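Local coordinates for hypothetical protein TT1823 (PDB 1ZPW) that probably works as a metal-dependent Cas2 endonuclease in CRISPR antiviral defence, as a homodimer that partners a Cas1 dimer, at residues R4-Y10 against L64-A70; L24-Y28 against D48-A53. All coordinates share one frame; numbering follows the deposited sequence. Where two conformers were deposited one is given.

Interaction 1 of 2, residues R4-Y10 against L64-A70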
loop_
_atom_site.group_PDB
_atom_site.type_symbol
_atom_site.label_atom_id
_atom_site.label_comp_id
_atom_site.label_asym_id
_atom_site.label_seq_id
_atom_site.Cartn_x
_atom_site.Cartn_y
_atom_site.Cartn_z
ATOM N N ARG A 4 -3.313 12.479 3.257
ATOM C CA ARG A 4 -2.083 12.692 2.548
ATOM C C ARG A 4 -1.905 11.467 1.695
ATOM O O ARG A 4 -2.500 10.428 1.972
ATOM C CB ARG A 4 -0.922 12.737 3.521
ATOM C CG ARG A 4 -0.838 13.907 4.455
ATOM C CD ARG A 4 0.248 13.691 5.517
ATOM N NE ARG A 4 1.585 14.098 5.071
ATOM C CZ ARG A 4 2.313 13.484 4.142
ATOM N NH1 ARG A 4 1.843 12.414 3.508
ATOM N NH2 ARG A 4 3.516 13.951 3.834
ATOM N N LEU A 5 -1.069 11.593 0.666
ATOM C CA LEU A 5 -0.700 10.448 -0.176
ATOM C C LEU A 5 0.344 9.568 0.513
ATOM O O LEU A 5 1.329 10.067 1.070
ATOM C CB LEU A 5 -0.143 10.924 -1.528
ATOM C CG LEU A 5 0.407 9.865 -2.497
ATOM C CD1 LEU A 5 -0.737 8.953 -2.941
ATOM C CD2 LEU A 5 1.059 10.526 -3.713
ATOM N N TYR A 6 0.105 8.262 0.479
ATOM C CA TYR A 6 1.102 7.286 0.948
ATOM C C TYR A 6 1.380 6.296 -0.150
ATOM O O TYR A 6 0.472 5.867 -0.867
ATOM C CB TYR A 6 0.606 6.514 2.181
ATOM C CG TYR A 6 0.464 7.345 3.434
ATOM C CD1 TYR A 6 -0.643 8.198 3.610
ATOM C CD2 TYR A 6 1.418 7.252 4.454
ATOM C CE1 TYR A 6 -0.754 8.974 4.772
ATOM C CE2 TYR A 6 1.292 8.015 5.623
ATOM C CZ TYR A 6 0.193 8.850 5.762
ATOM O OH TYR A 6 0.075 9.608 6.910
ATOM N N ALA A 7 2.650 5.912 -0.291
ATOM C CA ALA A 7 3.002 4.773 -1.138
ATOM C C ALA A 7 3.086 3.567 -0.216
ATOM O O ALA A 7 3.753 3.603 0.825
ATOM C CB ALA A 7 4.346 4.988 -1.831
ATOM N N VAL A 8 2.391 2.504 -0.590
ATOM C CA VAL A 8 2.346 1.309 0.265
ATOM C C VAL A 8 2.963 0.180 -0.541
ATOM O O VAL A 8 2.374 -0.246 -1.530
ATOM C CB VAL A 8 0.911 0.947 0.692
ATOM C CG1 VAL A 8 0.947 -0.294 1.593
ATOM C CG2 VAL A 8 0.284 2.091 1.455
ATOM N N ALA A 9 4.143 -0.292 -0.110
ATOM C CA ALA A 9 4.901 -1.271 -0.867
ATOM C C ALA A 9 5.007 -2.544 -0.063
ATOM O O ALA A 9 5.269 -2.510 1.144
ATOM C CB ALA A 9 6.299 -0.737 -1.179
ATOM N N TYR A 10 4.805 -3.675 -0.726
ATOM C CA TYR A 10 4.783 -4.944 -0.002
ATOM C C TYR A 10 5.588 -6.018 -0.678
ATOM O O TYR A 10 5.771 -6.024 -1.905
ATOM C CB TYR A 10 3.363 -5.423 0.255
ATOM C CG TYR A 10 2.481 -5.494 -0.962
ATOM C CD1 TYR A 10 1.706 -4.397 -1.340
ATOM C CD2 TYR A 10 2.434 -6.656 -1.750
ATOM C CE1 TYR A 10 0.874 -4.445 -2.446
ATOM C CE2 TYR A 10 1.596 -6.712 -2.869
ATOM C CZ TYR A 10 0.831 -5.620 -3.201
ATOM O OH TYR A 10 0.041 -5.685 -4.323
ATOM N N LEU A 64 5.825 -4.993 4.749
ATOM C CA LEU A 64 4.952 -3.941 4.270
ATOM C C LEU A 64 5.567 -2.621 4.702
ATOM O O LEU A 64 5.821 -2.409 5.900
ATOM C CB LEU A 64 3.532 -4.106 4.861
ATOM C CG LEU A 64 2.441 -3.150 4.379
ATOM C CD1 LEU A 64 1.076 -3.490 5.006
ATOM C CD2 LEU A 64 2.701 -1.723 4.693
ATOM N N ARG A 65 5.818 -1.739 3.736
ATOM C CA ARG A 65 6.363 -0.425 4.069
ATOM C C ARG A 65 5.406 0.660 3.655
ATOM O O ARG A 65 4.876 0.634 2.547
ATOM C CB ARG A 65 7.731 -0.219 3.417
ATOM C CG ARG A 65 8.740 -1.282 3.852
ATOM C CD ARG A 65 10.131 -1.135 3.176
ATOM N NE ARG A 65 10.943 -0.134 3.862
ATOM C CZ ARG A 65 11.710 -0.402 4.930
ATOM N NH1 ARG A 65 12.405 0.571 5.527
ATOM N NH2 ARG A 65 11.742 -1.641 5.414
ATOM N N ILE A 66 5.202 1.632 4.538
ATOM C CA ILE A 66 4.259 2.719 4.273
ATOM C C ILE A 66 5.001 4.041 4.276
ATOM O O ILE A 66 5.568 4.440 5.312
ATOM C CB ILE A 66 3.147 2.725 5.359
ATOM C CG1 ILE A 66 2.385 1.423 5.307
ATOM C CG2 ILE A 66 2.205 3.858 5.101
ATOM C CD1 ILE A 66 1.464 1.142 6.578
ATOM N N TYR A 67 5.011 4.712 3.124
ATOM C CA TYR A 67 5.754 5.961 2.949
ATOM C C TYR A 67 4.835 7.153 2.827
ATOM O O TYR A 67 4.113 7.252 1.841
ATOM C CB TYR A 67 6.554 5.917 1.652
ATOM C CG TYR A 67 7.687 4.894 1.677
ATOM C CD1 TYR A 67 8.914 5.218 2.255
ATOM C CD2 TYR A 67 7.530 3.640 1.082
ATOM C CE1 TYR A 67 9.976 4.274 2.287
ATOM C CE2 TYR A 67 8.561 2.707 1.118
ATOM C CZ TYR A 67 9.773 3.044 1.693
ATOM O OH TYR A 67 10.790 2.112 1.717
ATOM N N PRO A 68 4.907 8.110 3.748
ATOM C CA PRO A 68 4.160 9.356 3.533
ATOM C C PRO A 68 4.851 10.179 2.464
ATOM O O PRO A 68 6.072 10.366 2.544
ATOM C CB PRO A 68 4.200 10.056 4.904
ATOM C CG PRO A 68 5.227 9.346 5.724
ATOM C CD PRO A 68 5.719 8.103 4.991
ATOM N N VAL A 69 4.114 10.638 1.460
ATOM C CA VAL A 69 4.721 11.284 0.291
ATOM C C VAL A 69 4.542 12.787 0.421
ATOM O O VAL A 69 3.500 13.250 0.863
ATOM C CB VAL A 69 4.049 10.822 -1.007
ATOM C CG1 VAL A 69 4.597 11.582 -2.219
ATOM C CG2 VAL A 69 4.232 9.307 -1.173
ATOM N N ALA A 70 5.577 13.535 0.088
ATOM C CA ALA A 70 5.406 14.980 0.047
ATOM C C ALA A 70 6.294 15.514 -1.007
ATOM O O ALA A 70 7.525 15.488 -0.891
ATOM C CB ALA A 70 5.663 15.621 1.402
HETATM O O HOH W 1 0.817 13.929 0.384
#

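Interaction 2 of 2, residues L24-Y28 against D48-A53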
loop_
_atom_site.group_PDB
_atom_site.type_symbol
_atom_site.label_atom_id
_atom_site.label_comp_id
_atom_site.label_asym_id
_atom_site.label_seq_id
_atom_site.Cartn_x
_atom_site.Cartn_y
_atom_site.Cartn_z
ATOM N N LEU A 24 -7.352 -6.005 0.376
ATOM C CA LEU A 24 -7.480 -5.015 1.453
ATOM C C LEU A 24 -7.084 -3.612 0.987
ATOM O O LEU A 24 -7.809 -2.634 1.208
ATOM C CB LEU A 24 -6.674 -5.469 2.666
ATOM C CG LEU A 24 -6.545 -4.412 3.763
ATOM C CD1 LEU A 24 -7.926 -4.206 4.365
ATOM C CD2 LEU A 24 -5.519 -4.821 4.820
ATOM N N LEU A 25 -5.937 -3.519 0.300
ATOM C CA LEU A 25 -5.442 -2.219 -0.129
ATOM C C LEU A 25 -6.394 -1.487 -1.096
ATOM O O LEU A 25 -6.453 -0.267 -1.081
ATOM C CB LEU A 25 -4.030 -2.346 -0.730
ATOM C CG LEU A 25 -2.986 -2.744 0.336
ATOM C CD1 LEU A 25 -1.592 -2.815 -0.311
ATOM C CD2 LEU A 25 -2.919 -1.755 1.526
ATOM N N LYS A 26 -7.157 -2.246 -1.874
ATOM C CA LYS A 26 -8.186 -1.678 -2.748
ATOM C C LYS A 26 -9.215 -0.833 -2.001
ATOM O O LYS A 26 -9.792 0.094 -2.570
ATOM C CB LYS A 26 -8.866 -2.803 -3.530
ATOM C CG LYS A 26 -7.942 -3.446 -4.518
ATOM C CD LYS A 26 -7.968 -2.757 -5.868
ATOM C CE LYS A 26 -7.009 -3.482 -6.814
ATOM N NZ LYS A 26 -7.104 -3.066 -8.218
ATOM N N SER A 27 -9.444 -1.138 -0.721
ATOM C CA SER A 27 -10.405 -0.365 0.061
ATOM C C SER A 27 -9.857 1.013 0.464
ATOM O O SER A 27 -10.605 1.913 0.907
ATOM C CB SER A 27 -11.002 -1.216 1.218
ATOM O OG SER A 27 -10.048 -1.387 2.228
ATOM N N TYR A 28 -8.545 1.227 0.261
ATOM C CA TYR A 28 -7.905 2.483 0.622
ATOM C C TYR A 28 -7.270 3.228 -0.533
ATOM O O TYR A 28 -6.850 4.368 -0.367
ATOM C CB TYR A 28 -6.781 2.264 1.642
ATOM C CG TYR A 28 -7.234 1.585 2.895
ATOM C CD1 TYR A 28 -7.764 2.304 3.947
ATOM C CD2 TYR A 28 -7.153 0.189 3.005
ATOM C CE1 TYR A 28 -8.198 1.636 5.111
ATOM C CE2 TYR A 28 -7.565 -0.459 4.124
ATOM C CZ TYR A 28 -8.078 0.258 5.175
ATOM O OH TYR A 28 -8.465 -0.431 6.295
ATOM N N ASP A 48 -6.313 2.086 10.672
ATOM C CA ASP A 48 -7.223 1.038 10.241
ATOM C C ASP A 48 -6.539 0.090 9.255
ATOM O O ASP A 48 -6.664 -1.151 9.358
ATOM C CB ASP A 48 -8.453 1.651 9.579
ATOM C CG ASP A 48 -9.527 0.617 9.256
ATOM O OD1 ASP A 48 -9.910 0.489 8.072
ATOM O OD2 ASP A 48 -10.055 -0.103 10.139
ATOM N N LEU A 49 -5.821 0.688 8.302
ATOM C CA LEU A 49 -5.030 -0.101 7.352
ATOM C C LEU A 49 -4.023 -0.996 8.092
ATOM O O LEU A 49 -3.943 -2.195 7.801
ATOM C CB LEU A 49 -4.334 0.824 6.335
ATOM C CG LEU A 49 -3.549 0.195 5.165
ATOM C CD1 LEU A 49 -3.311 1.252 4.076
ATOM C CD2 LEU A 49 -2.238 -0.382 5.593
ATOM N N ARG A 50 -3.260 -0.428 9.026
ATOM C CA ARG A 50 -2.296 -1.251 9.772
ATOM C C ARG A 50 -2.954 -2.369 10.538
ATOM O O ARG A 50 -2.492 -3.525 10.497
ATOM C CB ARG A 50 -1.477 -0.427 10.741
ATOM C CG ARG A 50 -0.543 0.566 10.102
ATOM C CD ARG A 50 0.545 0.980 11.083
ATOM N NE ARG A 50 -0.139 1.364 12.319
ATOM C CZ ARG A 50 -0.433 2.616 12.667
ATOM N NH1 ARG A 50 -1.134 2.831 13.784
ATOM N NH2 ARG A 50 -0.015 3.658 11.946
ATOM N N ARG A 51 -4.046 -2.040 11.233
ATOM C CA ARG A 51 -4.760 -3.018 12.026
ATOM C C ARG A 51 -5.232 -4.192 11.176
ATOM O O ARG A 51 -5.066 -5.356 11.572
ATOM C CB ARG A 51 -5.936 -2.330 12.728
ATOM C CG ARG A 51 -7.038 -3.209 13.288
ATOM C CD ARG A 51 -8.376 -2.453 13.625
ATOM N NE ARG A 51 -8.214 -1.087 14.146
ATOM C CZ ARG A 51 -7.714 -0.783 15.356
ATOM N NH1 ARG A 51 -7.593 0.484 15.751
ATOM N NH2 ARG A 51 -7.318 -1.756 16.165
ATOM N N ARG A 52 -5.765 -3.891 9.994
ATOM C CA ARG A 52 -6.298 -4.928 9.116
ATOM C C ARG A 52 -5.167 -5.673 8.423
ATOM O O ARG A 52 -5.282 -6.882 8.219
ATOM C CB ARG A 52 -7.290 -4.300 8.127
ATOM C CG ARG A 52 -8.533 -3.742 8.867
ATOM C CD ARG A 52 -9.586 -3.098 8.024
ATOM N NE ARG A 52 -10.288 -4.057 7.176
ATOM C CZ ARG A 52 -11.033 -3.692 6.130
ATOM N NH1 ARG A 52 -11.166 -2.400 5.814
ATOM N NH2 ARG A 52 -11.638 -4.612 5.395
ATOM N N ALA A 53 -4.097 -4.967 8.061
ATOM C CA ALA A 53 -2.959 -5.627 7.396
ATOM C C ALA A 53 -2.310 -6.615 8.368
ATOM O O ALA A 53 -1.975 -7.729 8.009
ATOM C CB ALA A 53 -1.940 -4.601 6.903
#

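Interaction 1 of 2, residues R4-Y10 against L64-A70
Ala-7 and Tyr-67 join their backbones by two hydrogen bonds, Tyr-67 N to Ala-7 O at 2.8 Å and Ala-7 N to Tyr-67 O at 2.9 Å. Ala-9 and Arg-65 form a second such pair, and Val-69 N adds a bond to Leu-5 O. The intervening non-hydrogen-bonded pairs send their side chains to the face covered by the helices. There CD2 of the Tyr-6 ring meets Ile-66 CG2 at 3.5 Å while CE2 reaches Pro-68 CB at 3.6 Å; further along, Val-8 CG1 touches Leu-64 CD2 (3.8 Å). Arg-4 reaches across to 64-70, and the bend at chi3 (86°) turns its guanidinium to lay one face over Pro-68 CB, with NH1 and NH2 both making weak bonds to Val-69 O. A water gives a hydrogen bond to the same oxygen and accepts from Leu-5 N. In the next shell Leu-46 of helix 43-56 packs on Tyr-6 and Ile-66, and strand 36-41 binds the other edge of 4-10. Pro-68 has no N-H to give, but its non-hydrogen-bonded position asks for none from strand 4-10. Paired amide bonds thus hold the middle and one more holds Val-69 N, while the Val-69 carbonyl is gripped by weak, bent arginine bonds and a water.

Interaction 2 of 2, residues L24-Y28 against D48-A53
Tyr-28 presents one ring face to Leu-49 and its hydroxyl to Asp-48, and these two contacts anchor the end of segment 24-28 on helix 43-56. Leu-49 CB stands 4.0 Å from the centroid of the Tyr-28 ring and only 13° off the ring normal, a CH-pi contact over the face. With CG of Tyr-28 anti to its carbonyl carbon (chi1 -57°), the ring extends toward the helix, and its OH donates to Asp-48 OD1. That oxygen lies near the ring plane, at the edge, although the carboxylate is turned 58° from the ring. The OH to OD1 separation of 2.5 Å is very short, and its exact value should be read with caution.

Arg-52, one helical turn after Asp-48, comes at the hydroxyl from another direction: its NH1 makes a weak bond to Tyr-28 OH at 3.4 Å and a long ion pair with Asp-48 OD1. Leu-24 CD1 rests over the centre of the Arg-52 guanidinium face, 3.6 Å from CZ. The positive charge of the arginine would be expected to help offset the negative charge of the carboxylate.

Leu-24 divides its methyls, since CD2 turns instead to the helix backbone and lies 3.5 Å from Ala-53 N. Its carbonyl oxygen is held twice by Ser-27, through N and through OG (2.8 Å from Leu-24 O), which ties down the turn leading into Tyr-28. Deeper, Leu-25 CD2 meets Leu-49 CD1 at 4.0 Å, and both leucines continue onto the sheet, where Leu-25 touches Val-8 and Phe-37 and Leu-49 touches Ile-66. Two helices packed side by side on one face of a four-stranded antiparallel sheet, in the chain order beta-alpha-beta-beta-alpha-beta, characterise the ferredoxin-like fold of Cas2 proteins.

How the interactions relate
Interaction 2 is nested along the chain within the loop that interaction 1 closes, and their centres are about 12 Å apart. They meet directly: Tyr-10 CE1 lies 3.6 Å from Leu-25 CD1, and Leu-64 CD1 lies 3.7 Å from Ala-53 CB, so each helix of interaction 2 packs on a strand of interaction 1. Strand 4-11 is followed in the chain by helix 15-26, just as helix 43-56 precedes strand 63-68. Asp-11, the predicted catalytic metal ligand, follows segment 4-10, with its side chain about 5 Å from that of Tyr-10 but about 11 Å from that of Leu-25. The Tyr-10 end of interaction 1 therefore adjoins the predicted metal ligand, whereas Leu-25 of interaction 2 lies further from it.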